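Local structure of DNA endonuclease I-CeuI (Chlamydomonas eugametos, 2EX5) at residues S64-T69 against D82-V87; F104-I109 against E130-P135; R108-S113 against V120-N125. The protein cuts DNA as a magnesium-dependent homodimeric homing endonuclease, recognising a degenerate site of 17-19 bp and making a staggered cut for group I intron homing. The protein carries 1 engineered substitution. One frame throughout, in Å; residues are numbered along the deposited sequence.

Contact 1 (S64-T69 against D82-V87); sequences SLNIST and DPEFNV. With CA (calcium ion), chain F; nucleotides of chain B.
Asn66 and Glu84 form a hydrogen-bonded pair of two antiparallel strands, and their side chains run alongside one another in the same direction, on the face that meets the DNA. Asn66 N gives Glu84 O a nearly straight bond (2.8 Å, 170°), and Glu84 N returns one to Asn66 O. CG of Asn66 sits between the backbone N and the carbonyl carbon (chi1 59°), and the amide end comes nearer the partner strand. Its ND2 packs 3.6 Å from Glu84 CB and also touches C6 of DC18 of chain B, while the extended Glu84 accepts a bond at OE1 from N4 of that base (2.9 Å). An alanine in place of Asn66 would probably open a gap between Glu84 CB and the cytosine, leaving the glutamate freer to shift. Ser64, paired with Asn86, has OG anti to its backbone N (chi1 174°) and bonds OP2 of DA17 of chain B at 2.7 Å. At the other end Ser68 and Asp82 exchange backbone bonds; Ser68 OG and Thr69 N both hold OP2 of DC19 of chain B. The Asp82 carboxylate turns away from Ser68 and clamps a calcium ion through OD1 (2.6 Å) and OD2 (2.7 Å), five waters completing the shell; this residue is a magnesium ligand of the enzyme. On the reverse face of the sheet Leu65 CD2 meets the edge of the Phe85 ring at CD2 (3.7 Å). Helices 126-141 and 147-164 cover that face around Leu65, and helix 171-185 packs on Ile67, while strand 118-123 adjoins the hairpin through backbone bonds of Phe85 and Val87.

Contact 2 (F104-I109 against E130-P135); sequences FKTGRI and EEKVIP
Phe104 ends helix 94-104 beside Lys132, their CA atoms 5.8 Å apart, where Lys105 breaks out of the helix with a positive phi (65°) and residues 130-133 of helix 126-141 make a wider pi-type turn. Lys132 takes part through its methylenes: the chain runs past the carbonyl of Phe104, with CD 3.3 Å from Phe104 O, and the same CD rests on Thr106 CG2 at 3.8 Å. Its CE lies 4.0 Å from Lys105 CB, whereas the ammonium of Lys105 turns to a salt bridge with Glu102. Deeper in, the Phe104 ring takes Val133 CG2 over one face, displaced toward the rim, and Lys132 O at its edge. Phe136 meets the same ring edge-to-face. This turn leads from the middle helix of the alpha-beta-beta-alpha-beta-beta-alpha LAGLIDADG fold into its third strand, and packs against the helix that follows the fourth.

Contact 3 (R108-S113 against V120-N125); sequences RIRHKS and VLTIDN. With nucleotides of chain A; nucleotides of chain B.
Arg110 and Val120 face each other across an antiparallel hairpin as a hydrogen-bonded pair, joined by Arg110 N to Val120 O (3.0 Å) and Val120 N to Arg110 O (2.9 Å). At the next hydrogen-bonded pair, beyond Ile109 and Leu121, Thr122 N donates to Arg108 O at 3.0 Å, but the return bond from Arg108 N is weak. Apolar packing is modest: Ile109 CG1 meets Leu121 CB at 3.9 Å on one face, and Lys112 CB reaches Val120 CG2 at 3.8 Å. The flat Arg110 guanidinium is sandwiched between two carbons, Arg108 CB, 3.5 Å above its centre, and the sugar C2' of DC7 of chain A on the opposite face, while Thr122 CB lies at its edge, close to NH2. Among the polar contacts, NH1 donates in the guanidinium plane to OP2 of DC7 (3.1 Å, 166°). A water joins Thr122 OG1 (2.6 Å) to Val120 O and, weakly, to Arg110 NH2. Ser113 OG binds a second phosphate, that of DG9 of chain A. Strand 118-123 lies between 108-111, at the sheet margin, and 79-90; helix 94-104 covers Ile109 and Leu121, and helix 10-26 flanks Arg108 and Arg110.

All three contacts belong to one antiparallel sheet and the helices behind it. Contacts 1 and 3, with centres about 11 Å apart, are its two hairpins, joined by backbone bonds from Phe85 N to Ile123 O (2.9 Å) and Leu121 N to Val87 O (2.7 Å). Their DNA-facing sides form one surface, on which Glu84 CD packs 3.6 Å from Thr122 CG2, and the side chain of Thr122 lies about 9 Å from the calcium held by Asp82. Contact 2 sits on the other face: Val133 CG1 reaches Phe85 CD2 of contact 1 at 3.7 Å, and Val133 CG2 reaches Ile123 CD1 of contact 3, also at 3.7 Å.

Contact 1 (S64-T69 against D82-V87)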
loop_
_atom_site.group_PDB
_atom_site.type_symbol
_atom_site.label_atom_id
_atom_site.label_comp_id
_atom_site.label_asym_id
_atom_site.label_seq_id
_atom_site.Cartn_x
_atom_site.Cartn_y
_atom_site.Cartn_z
ATOM N N SER C 64 -5.512 6.040 5.317
ATOM C CA SER C 64 -5.608 7.391 4.949
ATOM C C SER C 64 -6.227 8.018 6.118
ATOM O O SER C 64 -7.211 7.528 6.612
ATOM C CB SER C 64 -6.509 7.557 3.743
ATOM O OG SER C 64 -6.638 8.956 3.543
ATOM N N LEU C 65 -5.625 9.104 6.589
ATOM C CA LEU C 65 -6.234 9.967 7.543
ATOM C C LEU C 65 -6.617 11.231 6.796
ATOM O O LEU C 65 -5.714 11.972 6.272
ATOM C CB LEU C 65 -5.180 10.327 8.646
ATOM C CG LEU C 65 -4.841 9.216 9.670
ATOM C CD1 LEU C 65 -3.533 9.586 10.375
ATOM C CD2 LEU C 65 -5.931 9.049 10.682
ATOM N N ASN C 66 -7.914 11.570 6.760
ATOM C CA ASN C 66 -8.251 12.672 5.857
ATOM C C ASN C 66 -9.282 13.604 6.438
ATOM O O ASN C 66 -9.945 13.266 7.429
ATOM C CB ASN C 66 -8.597 12.126 4.475
ATOM C CG ASN C 66 -9.797 11.139 4.523
ATOM O OD1 ASN C 66 -9.629 9.916 4.253
ATOM N ND2 ASN C 66 -10.970 11.677 4.816
ATOM N N ILE C 67 -9.374 14.807 5.905
ATOM C CA ILE C 67 -10.265 15.792 6.434
ATOM C C ILE C 67 -11.001 16.359 5.290
ATOM O O ILE C 67 -10.408 16.929 4.313
ATOM C CB ILE C 67 -9.453 16.964 7.240
ATOM C CG1 ILE C 67 -8.779 16.399 8.520
ATOM C CG2 ILE C 67 -10.447 18.170 7.653
ATOM C CD1 ILE C 67 -7.576 17.176 8.950
ATOM N N SER C 68 -12.309 16.277 5.386
ATOM C CA SER C 68 -13.155 16.822 4.377
ATOM C C SER C 68 -13.905 18.102 4.811
ATOM O O SER C 68 -14.260 18.252 5.992
ATOM C CB SER C 68 -14.051 15.692 3.915
ATOM O OG SER C 68 -15.082 16.294 3.184
ATOM N N THR C 69 -14.116 19.060 3.881
ATOM C CA THR C 69 -14.793 20.277 4.224
ATOM C C THR C 69 -15.897 20.484 3.249
ATOM O O THR C 69 -15.653 20.624 2.059
ATOM C CB THR C 69 -13.856 21.510 4.291
ATOM O OG1 THR C 69 -12.988 21.350 5.389
ATOM C CG2 THR C 69 -14.657 22.833 4.559
ATOM N N ASP C 82 -14.521 17.590 8.523
ATOM C CA ASP C 82 -14.818 16.264 8.991
ATOM C C ASP C 82 -13.681 15.316 8.817
ATOM O O ASP C 82 -13.436 14.951 7.697
ATOM C CB ASP C 82 -16.047 15.718 8.265
ATOM C CG ASP C 82 -16.854 14.729 9.180
ATOM O OD1 ASP C 82 -16.775 14.836 10.447
ATOM O OD2 ASP C 82 -17.582 13.894 8.648
ATOM N N PRO C 83 -13.092 14.810 9.952
ATOM C CA PRO C 83 -12.002 13.821 9.972
ATOM C C PRO C 83 -12.517 12.372 9.755
ATOM O O PRO C 83 -13.615 11.965 10.267
ATOM C CB PRO C 83 -11.417 13.974 11.392
ATOM C CG PRO C 83 -12.499 14.428 12.238
ATOM C CD PRO C 83 -13.533 15.122 11.327
ATOM N N GLU C 84 -11.725 11.592 9.071
ATOM C CA GLU C 84 -12.055 10.194 8.820
ATOM C C GLU C 84 -10.720 9.460 8.746
ATOM O O GLU C 84 -9.788 9.967 8.188
ATOM C CB GLU C 84 -12.810 10.051 7.513
ATOM C CG GLU C 84 -13.107 8.531 7.114
ATOM C CD GLU C 84 -14.078 8.430 5.995
ATOM O OE1 GLU C 84 -13.686 7.911 4.949
ATOM O OE2 GLU C 84 -15.253 8.935 6.102
ATOM N N PHE C 85 -10.644 8.257 9.316
ATOM C CA PHE C 85 -9.589 7.271 9.000
ATOM C C PHE C 85 -10.142 6.166 8.114
ATOM O O PHE C 85 -11.193 5.684 8.417
ATOM C CB PHE C 85 -9.160 6.707 10.320
ATOM C CG PHE C 85 -8.301 5.451 10.212
ATOM C CD1 PHE C 85 -8.856 4.176 10.419
ATOM C CD2 PHE C 85 -6.979 5.555 9.939
ATOM C CE1 PHE C 85 -8.047 3.018 10.299
ATOM C CE2 PHE C 85 -6.180 4.407 9.797
ATOM C CZ PHE C 85 -6.737 3.136 10.017
ATOM N N ASN C 86 -9.456 5.667 7.081
ATOM C CA ASN C 86 -10.018 4.498 6.384
ATOM C C ASN C 86 -8.896 3.725 5.879
ATOM O O ASN C 86 -7.798 4.291 5.760
ATOM C CB ASN C 86 -11.001 4.771 5.187
ATOM C CG ASN C 86 -10.379 5.528 3.996
ATOM O OD1 ASN C 86 -10.885 6.547 3.624
ATOM N ND2 ASN C 86 -9.319 5.038 3.410
ATOM N N VAL C 87 -9.196 2.470 5.502
ATOM C CA VAL C 87 -8.221 1.521 4.911
ATOM C C VAL C 87 -8.950 0.659 3.932
ATOM O O VAL C 87 -9.879 -0.015 4.315
ATOM C CB VAL C 87 -7.611 0.540 5.965
ATOM C CG1 VAL C 87 -6.082 0.004 5.489
ATOM C CG2 VAL C 87 -7.501 1.222 7.199
HETATM CA CA CA F . -18.073 12.636 10.977
ATOM P P DA B 17 -4.026 9.332 0.787
ATOM O OP1 DA B 17 -2.851 10.114 0.373
ATOM O OP2 DA B 17 -4.252 8.995 2.227
ATOM O "O5'" DA B 17 -5.407 10.073 0.385
ATOM C "C5'" DA B 17 -5.575 10.679 -0.985
ATOM C "C4'" DA B 17 -6.926 11.391 -1.029
ATOM O "O4'" DA B 17 -7.922 10.309 -1.131
ATOM C "C3'" DA B 17 -7.279 12.105 0.243
ATOM O "O3'" DA B 17 -7.701 13.387 -0.127
ATOM C "C2'" DA B 17 -8.459 11.226 0.822
ATOM C "C1'" DA B 17 -9.058 10.604 -0.416
ATOM N N9 DA B 17 -9.996 9.448 -0.269
ATOM C C8 DA B 17 -10.039 8.420 0.696
ATOM N N7 DA B 17 -11.014 7.582 0.505
ATOM C C5 DA B 17 -11.712 8.084 -0.623
ATOM C C6 DA B 17 -12.878 7.686 -1.349
ATOM N N6 DA B 17 -13.672 6.645 -1.066
ATOM N N1 DA B 17 -13.246 8.428 -2.432
ATOM C C2 DA B 17 -12.514 9.523 -2.772
ATOM N N3 DA B 17 -11.372 9.992 -2.200
ATOM C C4 DA B 17 -11.051 9.222 -1.110
ATOM P P DC B 18 -7.948 14.603 0.868
ATOM O OP1 DC B 18 -7.922 15.825 0.050
ATOM O OP2 DC B 18 -6.945 14.438 1.924
ATOM O "O5'" DC B 18 -9.296 14.461 1.703
ATOM C "C5'" DC B 18 -10.649 15.008 1.517
ATOM C "C4'" DC B 18 -11.305 14.607 0.193
ATOM O "O4'" DC B 18 -11.375 13.171 0.097
ATOM C "C3'" DC B 18 -12.760 15.028 0.028
ATOM O "O3'" DC B 18 -12.772 16.322 -0.572
ATOM C "C2'" DC B 18 -13.440 13.957 -0.861
ATOM C "C1'" DC B 18 -12.606 12.754 -0.470
ATOM N N1 DC B 18 -13.165 11.602 0.442
ATOM C C2 DC B 18 -14.199 10.868 -0.102
ATOM O O2 DC B 18 -14.572 11.325 -1.163
ATOM N N3 DC B 18 -14.749 9.762 0.538
ATOM C C4 DC B 18 -14.205 9.398 1.694
ATOM N N4 DC B 18 -14.782 8.343 2.279
ATOM C C5 DC B 18 -13.139 10.134 2.312
ATOM C C6 DC B 18 -12.633 11.251 1.666
ATOM P P DC B 19 -13.966 17.338 -0.289
ATOM O OP1 DC B 19 -13.652 18.483 -1.200
ATOM O OP2 DC B 19 -13.875 17.737 1.171
ATOM O "O5'" DC B 19 -15.347 16.707 -0.643
ATOM C "C5'" DC B 19 -15.560 16.173 -1.929
ATOM C "C4'" DC B 19 -17.065 15.917 -2.044
ATOM O "O4'" DC B 19 -17.325 14.599 -1.482
ATOM C "C3'" DC B 19 -17.941 16.853 -1.240
ATOM O "O3'" DC B 19 -18.966 17.227 -2.187
ATOM C "C2'" DC B 19 -18.453 16.002 -0.038
ATOM C "C1'" DC B 19 -18.357 14.550 -0.548
ATOM N N1 DC B 19 -17.891 13.473 0.477
ATOM C C2 DC B 19 -18.680 12.368 0.661
ATOM O O2 DC B 19 -19.772 12.304 0.040
ATOM N N3 DC B 19 -18.302 11.431 1.589
ATOM C C4 DC B 19 -17.208 11.530 2.317
ATOM N N4 DC B 19 -16.940 10.514 3.166
ATOM C C5 DC B 19 -16.365 12.650 2.134
ATOM C C6 DC B 19 -16.755 13.579 1.235
HETATM O O HOH W 1 -15.641 12.161 11.560
HETATM O O HOH W 2 -18.949 10.879 12.639
HETATM O O HOH W 3 -17.702 14.092 13.227
HETATM O O HOH W 4 -20.028 14.042 11.014
HETATM O O HOH W 5 -18.541 11.246 9.249
#

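Contact 2 (F104-I109 against E130-P135)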
loop_
_atom_site.group_PDB
_atom_site.type_symbol
_atom_site.label_atom_id
_atom_site.label_comp_id
_atom_site.label_asym_id
_atom_site.label_seq_id
_atom_site.Cartn_x
_atom_site.Cartn_y
_atom_site.Cartn_z
ATOM N N PHE C 104 -8.052 -2.162 16.595
ATOM C CA PHE C 104 -8.705 -0.983 17.129
ATOM C C PHE C 104 -9.890 -1.299 18.020
ATOM O O PHE C 104 -10.341 -0.415 18.687
ATOM C CB PHE C 104 -9.098 0.072 16.030
ATOM C CG PHE C 104 -7.965 0.480 15.124
ATOM C CD1 PHE C 104 -7.948 0.058 13.799
ATOM C CD2 PHE C 104 -6.908 1.262 15.581
ATOM C CE1 PHE C 104 -6.913 0.447 12.928
ATOM C CE2 PHE C 104 -5.838 1.670 14.681
ATOM C CZ PHE C 104 -5.907 1.265 13.344
ATOM N N LYS C 105 -10.455 -2.499 17.970
ATOM C CA LYS C 105 -11.724 -2.772 18.734
ATOM C C LYS C 105 -12.987 -2.003 18.300
ATOM O O LYS C 105 -13.951 -1.924 19.066
ATOM C CB LYS C 105 -11.508 -2.671 20.267
ATOM C CG LYS C 105 -10.682 -3.821 20.877
ATOM C CD LYS C 105 -10.918 -5.106 20.092
ATOM C CE LYS C 105 -10.182 -6.399 20.714
ATOM N NZ LYS C 105 -10.383 -7.656 19.810
ATOM N N THR C 106 -12.984 -1.446 17.065
ATOM C CA THR C 106 -14.058 -0.592 16.540
ATOM C C THR C 106 -13.741 -0.458 15.004
ATOM O O THR C 106 -12.683 -0.915 14.552
ATOM C CB THR C 106 -14.193 0.754 17.290
ATOM O OG1 THR C 106 -15.501 1.327 17.052
ATOM C CG2 THR C 106 -13.057 1.771 16.895
ATOM N N GLY C 107 -14.670 0.114 14.235
ATOM C CA GLY C 107 -14.570 0.208 12.805
ATOM C C GLY C 107 -15.629 -0.672 12.262
ATOM O O GLY C 107 -16.296 -1.429 12.993
ATOM N N ARG C 108 -15.820 -0.504 10.950
ATOM C CA ARG C 108 -16.789 -1.178 10.160
ATOM C C ARG C 108 -16.109 -1.422 8.852
ATOM O O ARG C 108 -15.494 -0.517 8.346
ATOM C CB ARG C 108 -18.009 -0.291 9.971
ATOM C CG ARG C 108 -18.826 -0.018 11.253
ATOM C CD ARG C 108 -19.548 -1.337 11.781
ATOM N NE ARG C 108 -20.400 -1.023 12.956
ATOM C CZ ARG C 108 -19.992 -1.012 14.226
ATOM N NH1 ARG C 108 -20.865 -0.620 15.163
ATOM N NH2 ARG C 108 -18.733 -1.366 14.572
ATOM N N ILE C 109 -16.254 -2.662 8.343
ATOM C CA ILE C 109 -15.906 -3.086 7.009
ATOM C C ILE C 109 -17.107 -3.111 6.061
ATOM O O ILE C 109 -18.160 -3.742 6.317
ATOM C CB ILE C 109 -15.220 -4.450 7.016
ATOM C CG1 ILE C 109 -13.867 -4.336 7.768
ATOM C CG2 ILE C 109 -15.062 -4.972 5.620
ATOM C CD1 ILE C 109 -13.112 -5.599 7.923
ATOM N N GLU C 130 -9.379 9.633 18.301
ATOM C CA GLU C 130 -8.518 10.012 19.417
ATOM C C GLU C 130 -7.979 8.973 20.403
ATOM O O GLU C 130 -6.839 9.080 20.910
ATOM C CB GLU C 130 -9.405 10.873 20.260
ATOM C CG GLU C 130 -8.982 12.203 20.234
ATOM C CD GLU C 130 -9.817 12.974 21.190
ATOM O OE1 GLU C 130 -10.918 13.441 20.729
ATOM O OE2 GLU C 130 -9.335 13.052 22.366
ATOM N N GLU C 131 -8.817 8.010 20.754
ATOM C CA GLU C 131 -8.444 7.050 21.846
ATOM C C GLU C 131 -7.796 5.813 21.266
ATOM O O GLU C 131 -6.977 5.105 21.890
ATOM C CB GLU C 131 -9.695 6.715 22.693
ATOM C CG GLU C 131 -10.310 7.987 23.292
ATOM C CD GLU C 131 -11.521 7.742 24.180
ATOM O OE1 GLU C 131 -12.169 6.666 24.128
ATOM O OE2 GLU C 131 -11.827 8.682 24.945
ATOM N N LYS C 132 -8.142 5.544 20.026
ATOM C CA LYS C 132 -7.670 4.304 19.373
ATOM C C LYS C 132 -6.748 4.558 18.211
ATOM O O LYS C 132 -5.632 4.061 18.211
ATOM C CB LYS C 132 -8.879 3.493 18.992
ATOM C CG LYS C 132 -9.519 2.938 20.250
ATOM C CD LYS C 132 -10.972 2.583 20.025
ATOM C CE LYS C 132 -11.265 1.299 20.951
ATOM N NZ LYS C 132 -10.214 1.358 22.097
ATOM N N VAL C 133 -7.204 5.320 17.194
ATOM C CA VAL C 133 -6.408 5.416 15.990
ATOM C C VAL C 133 -5.075 6.214 16.142
ATOM O O VAL C 133 -3.997 5.768 15.847
ATOM C CB VAL C 133 -7.318 5.889 14.781
ATOM C CG1 VAL C 133 -6.431 6.064 13.537
ATOM C CG2 VAL C 133 -8.526 4.903 14.566
ATOM N N ILE C 134 -5.130 7.419 16.619
ATOM C CA ILE C 134 -3.902 8.206 16.740
ATOM C C ILE C 134 -2.933 7.558 17.765
ATOM O O ILE C 134 -1.781 7.357 17.470
ATOM C CB ILE C 134 -4.239 9.704 17.054
ATOM C CG1 ILE C 134 -5.056 10.358 15.906
ATOM C CG2 ILE C 134 -2.953 10.492 17.520
ATOM C CD1 ILE C 134 -4.262 10.375 14.524
ATOM N N PRO C 135 -3.388 7.198 18.955
ATOM C CA PRO C 135 -2.436 6.479 19.794
ATOM C C PRO C 135 -1.709 5.319 19.128
ATOM O O PRO C 135 -0.498 5.181 19.317
ATOM C CB PRO C 135 -3.363 5.974 20.947
ATOM C CG PRO C 135 -4.233 7.159 21.161
ATOM C CD PRO C 135 -4.662 7.422 19.674
#

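Contact 3 (R108-S113 against V120-N125)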
loop_
_atom_site.group_PDB
_atom_site.type_symbol
_atom_site.label_atom_id
_atom_site.label_comp_id
_atom_site.label_asym_id
_atom_site.label_seq_id
_atom_site.Cartn_x
_atom_site.Cartn_y
_atom_site.Cartn_z
ATOM N N ARG C 108 -15.820 -0.504 10.950
ATOM C CA ARG C 108 -16.789 -1.178 10.160
ATOM C C ARG C 108 -16.109 -1.422 8.852
ATOM O O ARG C 108 -15.494 -0.517 8.346
ATOM C CB ARG C 108 -18.009 -0.291 9.971
ATOM C CG ARG C 108 -18.826 -0.018 11.253
ATOM C CD ARG C 108 -19.548 -1.337 11.781
ATOM N NE ARG C 108 -20.400 -1.023 12.956
ATOM C CZ ARG C 108 -19.992 -1.012 14.226
ATOM N NH1 ARG C 108 -20.865 -0.620 15.163
ATOM N NH2 ARG C 108 -18.733 -1.366 14.572
ATOM N N ILE C 109 -16.254 -2.662 8.343
ATOM C CA ILE C 109 -15.906 -3.086 7.009
ATOM C C ILE C 109 -17.107 -3.111 6.061
ATOM O O ILE C 109 -18.160 -3.742 6.317
ATOM C CB ILE C 109 -15.220 -4.450 7.016
ATOM C CG1 ILE C 109 -13.867 -4.336 7.768
ATOM C CG2 ILE C 109 -15.062 -4.972 5.620
ATOM C CD1 ILE C 109 -13.112 -5.599 7.923
ATOM N N ARG C 110 -16.969 -2.408 4.934
ATOM C CA ARG C 110 -18.063 -2.337 4.022
ATOM C C ARG C 110 -17.496 -2.480 2.616
ATOM O O ARG C 110 -16.305 -2.278 2.428
ATOM C CB ARG C 110 -18.838 -1.041 4.228
ATOM C CG ARG C 110 -19.202 -0.714 5.680
ATOM C CD ARG C 110 -20.443 0.345 5.760
ATOM N NE ARG C 110 -20.711 1.001 7.065
ATOM C CZ ARG C 110 -19.884 1.866 7.690
ATOM N NH1 ARG C 110 -20.205 2.443 8.867
ATOM N NH2 ARG C 110 -18.709 2.155 7.153
ATOM N N HIS C 111 -18.326 -2.853 1.640
ATOM C CA HIS C 111 -17.953 -2.878 0.257
ATOM C C HIS C 111 -17.775 -1.433 -0.260
ATOM O O HIS C 111 -18.617 -0.549 -0.025
ATOM C CB HIS C 111 -19.017 -3.637 -0.564
ATOM C CG HIS C 111 -18.798 -3.600 -2.047
ATOM N ND1 HIS C 111 -19.648 -2.927 -2.907
ATOM C CD2 HIS C 111 -17.799 -4.094 -2.823
ATOM C CE1 HIS C 111 -19.209 -3.057 -4.149
ATOM N NE2 HIS C 111 -18.092 -3.773 -4.125
ATOM N N LYS C 112 -16.657 -1.180 -0.923
ATOM C CA LYS C 112 -16.516 0.080 -1.664
ATOM C C LYS C 112 -17.434 0.153 -2.861
ATOM O O LYS C 112 -17.239 -0.540 -3.903
ATOM C CB LYS C 112 -15.089 0.300 -2.134
ATOM C CG LYS C 112 -14.959 1.526 -2.979
ATOM C CD LYS C 112 -13.460 1.636 -3.394
ATOM C CE LYS C 112 -13.049 2.999 -3.390
ATOM N NZ LYS C 112 -12.729 3.493 -1.966
ATOM N N SER C 113 -18.422 1.020 -2.720
ATOM C CA SER C 113 -19.351 1.290 -3.767
ATOM C C SER C 113 -18.636 1.463 -5.101
ATOM O O SER C 113 -17.642 2.192 -5.193
ATOM C CB SER C 113 -20.114 2.541 -3.371
ATOM O OG SER C 113 -20.696 3.124 -4.512
ATOM N N VAL C 120 -13.562 -1.475 2.468
ATOM C CA VAL C 120 -13.007 -0.300 3.086
ATOM C C VAL C 120 -13.326 -0.495 4.509
ATOM O O VAL C 120 -14.446 -0.842 4.828
ATOM C CB VAL C 120 -13.624 1.037 2.583
ATOM C CG1 VAL C 120 -12.994 2.236 3.300
ATOM C CG2 VAL C 120 -13.329 1.181 1.173
ATOM N N LEU C 121 -12.362 -0.275 5.399
ATOM C CA LEU C 121 -12.632 -0.187 6.795
ATOM C C LEU C 121 -12.555 1.286 7.205
ATOM O O LEU C 121 -11.591 1.980 6.882
ATOM C CB LEU C 121 -11.613 -1.114 7.541
ATOM C CG LEU C 121 -11.226 -0.905 9.025
ATOM C CD1 LEU C 121 -12.279 -0.586 9.916
ATOM C CD2 LEU C 121 -10.618 -2.156 9.494
ATOM N N THR C 122 -13.565 1.768 7.901
ATOM C CA THR C 122 -13.714 3.217 8.320
ATOM C C THR C 122 -13.872 3.408 9.801
ATOM O O THR C 122 -14.634 2.679 10.455
ATOM C CB THR C 122 -14.977 3.876 7.577
ATOM O OG1 THR C 122 -14.860 3.641 6.138
ATOM C CG2 THR C 122 -15.059 5.380 7.729
ATOM N N ILE C 123 -13.158 4.365 10.346
ATOM C CA ILE C 123 -13.460 4.918 11.637
ATOM C C ILE C 123 -13.592 6.414 11.526
ATOM O O ILE C 123 -12.591 7.117 11.190
ATOM C CB ILE C 123 -12.303 4.587 12.634
ATOM C CG1 ILE C 123 -12.239 3.003 12.853
ATOM C CG2 ILE C 123 -12.505 5.456 13.923
ATOM C CD1 ILE C 123 -10.937 2.376 13.395
ATOM N N ASP C 124 -14.788 6.925 11.849
ATOM C CA ASP C 124 -15.139 8.369 11.854
ATOM C C ASP C 124 -15.546 8.930 13.221
ATOM O O ASP C 124 -15.548 10.148 13.432
ATOM C CB ASP C 124 -16.261 8.639 10.830
ATOM C CG ASP C 124 -17.553 7.886 11.136
ATOM O OD1 ASP C 124 -18.192 8.092 12.178
ATOM O OD2 ASP C 124 -18.004 7.140 10.248
ATOM N N ASN C 125 -15.861 8.057 14.185
ATOM C CA ASN C 125 -16.230 8.503 15.507
ATOM C C ASN C 125 -15.025 9.185 16.102
ATOM O O ASN C 125 -13.941 8.648 16.119
ATOM C CB ASN C 125 -16.678 7.340 16.398
ATOM C CG ASN C 125 -16.918 7.787 17.840
ATOM O OD1 ASN C 125 -18.009 8.096 18.201
ATOM N ND2 ASN C 125 -15.882 7.839 18.642
ATOM P P DC A 7 -23.895 2.345 9.856
ATOM O OP1 DC A 7 -24.981 1.408 9.482
ATOM O OP2 DC A 7 -22.716 1.874 10.679
ATOM O "O5'" DC A 7 -23.631 2.913 8.347
ATOM C "C5'" DC A 7 -24.844 3.275 7.553
ATOM C "C4'" DC A 7 -24.502 3.745 6.155
ATOM O "O4'" DC A 7 -24.099 5.138 6.283
ATOM C "C3'" DC A 7 -23.340 3.016 5.483
ATOM O "O3'" DC A 7 -23.506 2.966 4.125
ATOM C "C2'" DC A 7 -22.148 3.953 5.653
ATOM C "C1'" DC A 7 -22.916 5.286 5.531
ATOM N N1 DC A 7 -22.007 6.406 5.818
ATOM C C2 DC A 7 -22.140 7.645 5.160
ATOM O O2 DC A 7 -23.109 7.816 4.433
ATOM N N3 DC A 7 -21.233 8.622 5.384
ATOM C C4 DC A 7 -20.249 8.393 6.202
ATOM N N4 DC A 7 -19.402 9.361 6.491
ATOM C C5 DC A 7 -20.130 7.166 6.876
ATOM C C6 DC A 7 -21.014 6.206 6.682
ATOM P P DG B 16 -2.970 3.302 -1.981
ATOM O OP1 DG B 16 -3.215 4.418 -2.891
ATOM O OP2 DG B 16 -1.558 2.878 -1.816
ATOM O "O5'" DG B 16 -3.734 3.494 -0.562
ATOM C "C5'" DG B 16 -3.859 4.598 0.293
ATOM C "C4'" DG B 16 -4.368 5.864 -0.482
ATOM O "O4'" DG B 16 -5.467 5.778 -1.450
ATOM C "C3'" DG B 16 -4.833 6.935 0.406
ATOM O "O3'" DG B 16 -3.949 8.081 -0.073
ATOM C "C2'" DG B 16 -6.352 6.975 0.176
ATOM C "C1'" DG B 16 -6.471 6.744 -1.318
ATOM N N9 DG B 16 -7.810 6.180 -1.751
ATOM C C8 DG B 16 -8.469 5.077 -1.222
ATOM N N7 DG B 16 -9.642 4.852 -1.707
ATOM C C5 DG B 16 -9.786 5.849 -2.674
ATOM C C6 DG B 16 -10.827 6.090 -3.597
ATOM O O6 DG B 16 -11.881 5.407 -3.644
ATOM N N1 DG B 16 -10.642 7.243 -4.425
ATOM C C2 DG B 16 -9.488 8.029 -4.304
ATOM N N2 DG B 16 -9.222 9.095 -5.084
ATOM N N3 DG B 16 -8.512 7.710 -3.511
ATOM C C4 DG B 16 -8.706 6.648 -2.710
ATOM P P DG A 9 -24.355 3.628 -3.160
ATOM O OP1 DG A 9 -25.735 3.711 -3.748
ATOM O OP2 DG A 9 -23.516 2.425 -3.457
ATOM O "O5'" DG A 9 -23.619 5.035 -3.507
ATOM C "C5'" DG A 9 -24.457 6.221 -3.536
ATOM C "C4'" DG A 9 -23.675 7.444 -3.914
ATOM O "O4'" DG A 9 -22.737 7.904 -2.873
ATOM C "C3'" DG A 9 -22.856 7.155 -5.158
ATOM O "O3'" DG A 9 -23.062 8.320 -5.973
ATOM C "C2'" DG A 9 -21.410 7.040 -4.648
ATOM C "C1'" DG A 9 -21.388 7.893 -3.356
ATOM N N9 DG A 9 -20.405 7.387 -2.357
ATOM C C8 DG A 9 -20.413 6.129 -1.742
ATOM N N7 DG A 9 -19.419 5.914 -0.946
ATOM C C5 DG A 9 -18.668 7.123 -1.016
ATOM C C6 DG A 9 -17.475 7.608 -0.371
ATOM O O6 DG A 9 -16.711 7.039 0.451
ATOM N N1 DG A 9 -17.034 8.924 -0.799
ATOM C C2 DG A 9 -17.692 9.702 -1.678
ATOM N N2 DG A 9 -17.081 10.934 -1.964
ATOM N N3 DG A 9 -18.874 9.281 -2.220
ATOM C C4 DG A 9 -19.278 8.024 -1.895
HETATM O O HOH W 6 -16.359 1.480 5.857
#